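Local atomic coordinates of lipopolysaccharide biosynthesis protein wbpB (Thermus thermophilus, PDB entry 3O9Z), a protein that probably acts as an NAD-dependent sugar dehydrogenase in the biosynthesis of 2,3-diacetamido-2,3-dideoxy-D-mannuronic acid for lipopolysaccharide. Residues L30-D35 with E60-D65. Sequence-based numbering, arbitrary orientation.
Sequences LVASLD and EAYLED. With NAD (nicotinamide-adenine-dinucleotide), chain E.
Val31 and Ala32 meet Tyr62 and Leu63 where a helix covers the second strand of the Rossmann fold, a worked example of how a strand can pack on one side and bind a cofactor at its tip. Strand 30-34 and helix 60-65 run nearly antiparallel, at 158°, with their axes 10.1 Å apart; no hydrogen bond joins them, and the contact is van der Waals packing over a modest area. At Val31 the backbone takes a helical conformation (psi -39°), an irregularity like a beta bulge, and two consecutive side chains, Val31 and Ala32, face the helix. Val31 offers the end of one branch, CG1, to the phenol oxygen OH of Tyr62 at 4.3 Å. The methyl CB of Ala32 lies obliquely to the Tyr62 ring, 3.9 Å from CE2, and is also 4.4 Å from the branch tip CD2 of Leu63. The tyrosine reaches down to the strand because its CG stands anti to the backbone N (chi1 173°), and its ring also meets Phe53 of the neighbouring strand. Glu64 and Asp65, which do not touch the strand, form salt bridges to Arg90 of the second subunit. Further along, Leu34 turns its chain to the cofactor, CD2 lying 3.6 Å from N1A of the adenine. Just past the end of the strand comes Asp35, the acidic residue characteristic of NAD-binding Rossmann domains. Backbone N atoms of Ala37 and Ala12 hold its carboxylate in place, bonding to OD1 and OD2 respectively. The same two oxygens take the adenosine ribose hydroxyls in a bidentate grip: O2B donates to Asp35 OD1 at 2.6 Å and O3B to Asp35 OD2 at 2.8 Å.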
loop_
_atom_site.group_PDB
_atom_site.type_symbol
_atom_site.label_atom_id
_atom_site.label_comp_id
_atom_site.label_asym_id
_atom_site.label_seq_id
_atom_site.Cartn_x
_atom_site.Cartn_y
_atom_site.Cartn_z
ATOM N N LEU A 30 -20.657 7.192 15.358
ATOM C CA LEU A 30 -19.670 7.149 14.307
ATOM C C LEU A 30 -20.444 7.005 13.001
ATOM O O LEU A 30 -21.024 5.934 12.746
ATOM C CB LEU A 30 -18.721 5.971 14.546
ATOM C CG LEU A 30 -17.647 5.875 13.463
ATOM C CD1 LEU A 30 -16.740 7.132 13.475
ATOM C CD2 LEU A 30 -16.816 4.573 13.586
ATOM N N VAL A 31 -20.429 8.047 12.195
ATOM C CA VAL A 31 -21.157 8.044 10.932
ATOM C C VAL A 31 -20.326 7.373 9.822
ATOM O O VAL A 31 -20.881 6.660 8.987
ATOM C CB VAL A 31 -21.528 9.486 10.526
ATOM C CG1 VAL A 31 -22.242 9.550 9.187
ATOM C CG2 VAL A 31 -22.422 10.089 11.630
ATOM N N ALA A 32 -19.014 7.612 9.792
ATOM C CA ALA A 32 -18.195 7.175 8.675
ATOM C C ALA A 32 -16.760 7.190 9.164
ATOM O O ALA A 32 -16.383 7.959 10.062
ATOM C CB ALA A 32 -18.333 8.065 7.475
ATOM N N SER A 33 -15.970 6.291 8.598
ATOM C CA SER A 33 -14.516 6.283 8.852
ATOM C C SER A 33 -13.741 6.189 7.570
ATOM O O SER A 33 -14.261 5.746 6.539
ATOM C CB SER A 33 -14.140 5.056 9.700
ATOM O OG SER A 33 -14.883 4.844 10.873
ATOM N N LEU A 34 -12.462 6.570 7.663
ATOM C CA LEU A 34 -11.515 6.553 6.566
ATOM C C LEU A 34 -10.263 5.830 7.053
ATOM O O LEU A 34 -9.682 6.218 8.077
ATOM C CB LEU A 34 -11.074 7.985 6.166
ATOM C CG LEU A 34 -9.918 8.117 5.192
ATOM C CD1 LEU A 34 -10.189 7.474 3.827
ATOM C CD2 LEU A 34 -9.560 9.624 5.032
ATOM N N ASP A 35 -9.788 4.859 6.265
ATOM C CA ASP A 35 -8.408 4.339 6.456
ATOM C C ASP A 35 -8.073 3.622 5.158
ATOM O O ASP A 35 -8.891 2.812 4.698
ATOM C CB ASP A 35 -8.323 3.327 7.617
ATOM C CG ASP A 35 -6.907 3.106 8.127
ATOM O OD1 ASP A 35 -6.058 2.872 7.265
ATOM O OD2 ASP A 35 -6.698 3.235 9.341
ATOM N N GLU A 60 -14.273 12.390 1.606
ATOM C CA GLU A 60 -14.581 13.841 1.599
ATOM C C GLU A 60 -15.886 14.102 0.822
ATOM O O GLU A 60 -16.711 14.885 1.329
ATOM C CB GLU A 60 -13.408 14.604 0.966
ATOM C CG GLU A 60 -13.536 16.120 1.073
ATOM C CD GLU A 60 -12.228 16.807 0.825
ATOM O OE1 GLU A 60 -12.090 17.962 1.277
ATOM O OE2 GLU A 60 -11.392 16.289 0.025
ATOM N N ALA A 61 -16.002 13.529 -0.383
ATOM C CA ALA A 61 -17.207 13.794 -1.179
ATOM C C ALA A 61 -18.436 13.347 -0.431
ATOM O O ALA A 61 -19.494 13.971 -0.552
ATOM C CB ALA A 61 -17.090 13.096 -2.519
ATOM N N TYR A 62 -18.379 12.219 0.290
ATOM C CA TYR A 62 -19.468 11.697 1.080
ATOM C C TYR A 62 -19.855 12.616 2.226
ATOM O O TYR A 62 -21.031 12.950 2.387
ATOM C CB TYR A 62 -19.115 10.277 1.566
ATOM C CG TYR A 62 -20.130 9.745 2.532
ATOM C CD1 TYR A 62 -21.378 9.345 2.050
ATOM C CD2 TYR A 62 -19.915 9.743 3.893
ATOM C CE1 TYR A 62 -22.361 8.906 2.908
ATOM C CE2 TYR A 62 -20.885 9.270 4.756
ATOM C CZ TYR A 62 -22.101 8.860 4.258
ATOM O OH TYR A 62 -23.100 8.409 5.093
ATOM N N LEU A 63 -18.848 13.085 2.953
ATOM C CA LEU A 63 -19.116 14.012 4.034
ATOM C C LEU A 63 -19.630 15.342 3.468
ATOM O O LEU A 63 -20.437 15.952 4.134
ATOM C CB LEU A 63 -17.860 14.254 4.873
ATOM C CG LEU A 63 -17.446 12.989 5.663
ATOM C CD1 LEU A 63 -16.205 13.359 6.445
ATOM C CD2 LEU A 63 -18.505 12.426 6.619
ATOM N N GLU A 64 -19.197 15.751 2.278
ATOM C CA GLU A 64 -19.677 16.997 1.640
ATOM C C GLU A 64 -21.120 16.793 1.226
ATOM O O GLU A 64 -21.939 17.710 1.433
ATOM C CB GLU A 64 -18.787 17.341 0.455
ATOM C CG GLU A 64 -19.063 18.719 -0.224
ATOM C CD GLU A 64 -18.011 18.985 -1.257
ATOM O OE1 GLU A 64 -17.849 18.135 -2.178
ATOM O OE2 GLU A 64 -17.308 20.033 -1.135
ATOM N N ASP A 65 -21.457 15.629 0.648
ATOM C CA ASP A 65 -22.861 15.310 0.403
ATOM C C ASP A 65 -23.719 15.357 1.654
ATOM O O ASP A 65 -24.821 15.925 1.604
ATOM C CB ASP A 65 -23.037 13.943 -0.289
ATOM C CG ASP A 65 -22.452 13.876 -1.683
ATOM O OD1 ASP A 65 -22.208 14.906 -2.363
ATOM O OD2 ASP A 65 -22.258 12.706 -2.137
HETATM P PA NAD E . -0.818 3.266 13.558
HETATM O O1A NAD E . -1.153 2.093 14.399
HETATM O O2A NAD E . 0.343 3.250 12.551
HETATM O O5B NAD E . -2.195 3.531 12.830
HETATM C C5B NAD E . -2.169 4.558 11.879
HETATM C C4B NAD E . -3.406 4.394 10.963
HETATM O O4B NAD E . -3.546 5.532 10.074
HETATM C C3B NAD E . -3.170 3.172 10.032
HETATM O O3B NAD E . -4.244 2.216 10.136
HETATM C C2B NAD E . -3.018 3.778 8.626
HETATM O O2B NAD E . -3.483 2.942 7.556
HETATM C C1B NAD E . -3.968 4.997 8.813
HETATM N N9A NAD E . -3.726 6.012 7.756
HETATM C C8A NAD E . -2.689 6.283 6.915
HETATM N N7A NAD E . -2.993 7.289 6.098
HETATM C C5A NAD E . -4.297 7.638 6.342
HETATM C C6A NAD E . -5.216 8.611 5.794
HETATM N N6A NAD E . -4.835 9.401 4.742
HETATM N N1A NAD E . -6.399 8.605 6.397
HETATM C C2A NAD E . -6.854 7.872 7.404
HETATM N N3A NAD E . -6.019 6.932 7.917
HETATM C C4A NAD E . -4.783 6.863 7.408
HETATM O O3 NAD E . -0.572 4.524 14.516
HETATM P PN NAD E . -1.194 4.926 15.892
HETATM O O1N NAD E . -0.229 4.516 17.003
HETATM O O2N NAD E . -2.627 4.478 15.969
HETATM O O5D NAD E . -1.043 6.517 15.897
HETATM C C5D NAD E . -2.124 7.181 15.292
HETATM C C4D NAD E . -2.071 8.630 15.809
HETATM O O4D NAD E . -2.418 8.547 17.209
HETATM C C3D NAD E . -0.714 9.340 15.702
HETATM O O3D NAD E . -1.016 10.763 15.544
HETATM C C2D NAD E . -0.156 9.140 17.121
HETATM O O2D NAD E . 0.725 10.183 17.508
HETATM C C1D NAD E . -1.380 9.092 18.044
HETATM N N1N NAD E . -1.160 8.306 19.257
HETATM C C2N NAD E . -1.493 8.813 20.424
HETATM C C3N NAD E . -1.350 8.162 21.633
HETATM C C7N NAD E . -1.710 8.924 22.842
HETATM O O7N NAD E . -2.511 9.884 22.804
HETATM N N7N NAD E . -1.223 8.419 23.968
HETATM C C4N NAD E . -0.835 6.859 21.597
HETATM C C5N NAD E . -0.575 6.316 20.338
HETATM C C6N NAD E . -0.752 7.031 19.156
#